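Local coordinates for long form salivary protein D7L1 (Culex quinquefasciatus, PDB 6V4C), which binds and sequesters adenine nucleotides, above all ADP and ATP, to inhibit platelet aggregation and hemostasis while the female mosquito feeds on blood, at residues 149-154 against 258-263. Numbering follows the deposited sequence.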
loop_
_atom_site.group_PDB
_atom_site.type_symbol
_atom_site.label_atom_id
_atom_site.label_comp_id
_atom_site.label_asym_id
_atom_site.label_seq_id
_atom_site.Cartn_x
_atom_site.Cartn_y
_atom_site.Cartn_z
ATOM N N SER A 149 -2.931 -8.625 9.303
ATOM C CA SER A 149 -1.946 -7.553 9.304
ATOM C C SER A 149 -0.657 -8.011 8.626
ATOM O O SER A 149 -0.391 -9.205 8.475
ATOM C CB SER A 149 -1.653 -7.064 10.726
ATOM O OG SER A 149 -0.669 -7.857 11.371
ATOM N N ILE A 150 0.143 -7.031 8.202
ATOM C CA ILE A 150 1.406 -7.346 7.539
ATOM C C ILE A 150 2.365 -8.028 8.509
ATOM O O ILE A 150 3.101 -8.949 8.132
ATOM C CB ILE A 150 2.009 -6.086 6.886
ATOM C CG1 ILE A 150 3.335 -6.407 6.190
ATOM C CG2 ILE A 150 2.211 -4.986 7.921
ATOM C CD1 ILE A 150 3.206 -7.361 5.020
ATOM N N PHE A 151 2.347 -7.614 9.779
ATOM C CA PHE A 151 3.239 -8.218 10.763
ATOM C C PHE A 151 2.835 -9.653 11.072
ATOM O O PHE A 151 3.696 -10.529 11.212
ATOM C CB PHE A 151 3.276 -7.372 12.038
ATOM C CG PHE A 151 3.793 -5.982 11.818
ATOM C CD1 PHE A 151 5.153 -5.739 11.753
ATOM C CD2 PHE A 151 2.919 -4.922 11.657
ATOM C CE1 PHE A 151 5.633 -4.460 11.538
ATOM C CE2 PHE A 151 3.395 -3.638 11.444
ATOM C CZ PHE A 151 4.751 -3.411 11.383
ATOM N N ARG A 152 1.531 -9.912 11.185
ATOM C CA ARG A 152 1.070 -11.276 11.423
ATOM C C ARG A 152 1.302 -12.148 10.197
ATOM O O ARG A 152 1.714 -13.308 10.319
ATOM C CB ARG A 152 -0.408 -11.257 11.820
ATOM C CG ARG A 152 -1.039 -12.629 12.010
ATOM C CD ARG A 152 -0.349 -13.421 13.105
ATOM N NE ARG A 152 -0.974 -14.731 13.286
ATOM C CZ ARG A 152 -0.449 -15.720 14.002
ATOM N NH1 ARG A 152 0.718 -15.556 14.610
ATOM N NH2 ARG A 152 -1.089 -16.877 14.104
ATOM N N PHE A 153 1.061 -11.597 9.004
ATOM C CA PHE A 153 1.319 -12.341 7.778
ATOM C C PHE A 153 2.788 -12.736 7.672
ATOM O O PHE A 153 3.108 -13.872 7.301
ATOM C CB PHE A 153 0.886 -11.516 6.567
ATOM C CG PHE A 153 1.082 -12.223 5.261
ATOM C CD1 PHE A 153 0.183 -13.190 4.843
ATOM C CD2 PHE A 153 2.168 -11.926 4.452
ATOM C CE1 PHE A 153 0.363 -13.849 3.641
ATOM C CE2 PHE A 153 2.351 -12.580 3.251
ATOM C CZ PHE A 153 1.447 -13.543 2.846
ATOM N N CYS A 154 3.697 -11.814 8.004
ATOM C CA CYS A 154 5.123 -12.133 7.985
ATOM C C CYS A 154 5.511 -13.026 9.160
ATOM O O CYS A 154 6.345 -13.926 9.013
ATOM C CB CYS A 154 5.957 -10.851 8.014
ATOM S SG CYS A 154 5.846 -9.808 6.536
ATOM N N TYR A 258 -0.035 1.414 14.862
ATOM C CA TYR A 258 -1.080 1.985 14.020
ATOM C C TYR A 258 -0.936 1.527 12.575
ATOM O O TYR A 258 -1.939 1.238 11.911
ATOM C CB TYR A 258 -1.061 3.507 14.131
ATOM C CG TYR A 258 -2.294 4.181 13.586
ATOM C CD1 TYR A 258 -3.560 3.654 13.814
ATOM C CD2 TYR A 258 -2.195 5.359 12.860
ATOM C CE1 TYR A 258 -4.690 4.277 13.321
ATOM C CE2 TYR A 258 -3.318 5.991 12.366
ATOM C CZ TYR A 258 -4.562 5.448 12.598
ATOM O OH TYR A 258 -5.678 6.081 12.103
ATOM N N ILE A 259 0.300 1.443 12.071
ATOM C CA ILE A 259 0.527 0.822 10.767
ATOM C C ILE A 259 -0.069 -0.580 10.733
ATOM O O ILE A 259 -0.767 -0.954 9.783
ATOM C CB ILE A 259 2.028 0.806 10.422
ATOM C CG1 ILE A 259 2.529 2.218 10.109
ATOM C CG2 ILE A 259 2.290 -0.134 9.255
ATOM C CD1 ILE A 259 4.044 2.323 9.981
ATOM N N GLU A 260 0.193 -1.372 11.776
ATOM C CA GLU A 260 -0.303 -2.747 11.806
ATOM C C GLU A 260 -1.821 -2.793 11.722
ATOM O O GLU A 260 -2.387 -3.560 10.933
ATOM C CB GLU A 260 0.178 -3.460 13.069
ATOM C CG GLU A 260 -0.356 -4.874 13.161
ATOM C CD GLU A 260 0.402 -5.746 14.133
ATOM O OE1 GLU A 260 1.066 -5.205 15.043
ATOM O OE2 GLU A 260 0.333 -6.982 13.978
ATOM N N VAL A 261 -2.503 -1.978 12.533
ATOM C CA VAL A 261 -3.963 -1.964 12.524
ATOM C C VAL A 261 -4.492 -1.595 11.142
ATOM O O VAL A 261 -5.441 -2.208 10.639
ATOM C CB VAL A 261 -4.507 -1.032 13.625
ATOM C CG1 VAL A 261 -5.981 -0.734 13.394
ATOM C CG2 VAL A 261 -4.308 -1.659 14.991
ATOM N N ARG A 262 -3.882 -0.596 10.504
ATOM C CA ARG A 262 -4.349 -0.156 9.194
ATOM C C ARG A 262 -4.043 -1.164 8.093
ATOM O O ARG A 262 -4.726 -1.162 7.063
ATOM C CB ARG A 262 -3.729 1.198 8.845
ATOM C CG ARG A 262 -4.141 2.335 9.767
ATOM C CD ARG A 262 -3.005 3.341 9.938
ATOM N NE ARG A 262 -2.591 3.935 8.674
ATOM C CZ ARG A 262 -1.392 4.469 8.455
ATOM N NH1 ARG A 262 -0.469 4.472 9.412
ATOM N NH2 ARG A 262 -1.114 4.989 7.268
ATOM N N SER A 263 -3.041 -2.025 8.286
ATOM C CA SER A 263 -2.622 -2.952 7.241
ATOM C C SER A 263 -3.609 -4.087 7.022
ATOM O O SER A 263 -3.502 -4.784 6.008
ATOM C CB SER A 263 -1.230 -3.523 7.541
ATOM O OG SER A 263 -1.270 -4.488 8.584
#
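Ser-149 and Ser-263 pin the first turn of helix 150-158 to the C-terminal part of helix 249-263. The two segments run nearly at right angles, 82° between their directions. The tight part is largely polar. Ser-149 is the N-cap. Its OG lies between its own N and carbonyl carbon (chi1 85°), where Ser-149 OG accepts from Arg-152 N at 3.0 Å. Ser-149 OG also donates to Glu-260 OE2 at 2.9 Å, meeting the anti lone pair. Glu-260 reaches it with an extended chain, CG anti to the backbone N. Its other oxygen, OE1, forms a salt bridge with Arg-170. Ser-263 OG also bridges two partners. Ser-263 OG accepts from Ile-150 N at 2.9 Å (N-H...O 160°) and donates back to Glu-260 O at 2.8 Å. Ser-263 OG sits 3.2 Å from Ser-149 CA, and Ile-150 CG2 packs beside it. Phe-151 packs closely too: Phe-151 CD2 comes obliquely to 3.4 Å from Glu-260 CB.

The looser side lies farther along this ring. Phe-151 CE2 only grazes Ile-259 CG2 at 4.3 Å, and both residues are partly exposed.

This joins two helices of the C-terminal PBP/GOBP-like half beside the ADP pocket. Ser-263 touches ADP, but its side chain stays about 6 Å from the nucleotide, engaged in the helix contact. Its carbonyl O accepts from the ADP-binding Lys-144. The two buried hydroxyls each both give and accept a hydrogen bond. The N-terminal end of helix 150-158 probably helps stabilise negative charge on Glu-260, together with Arg-170.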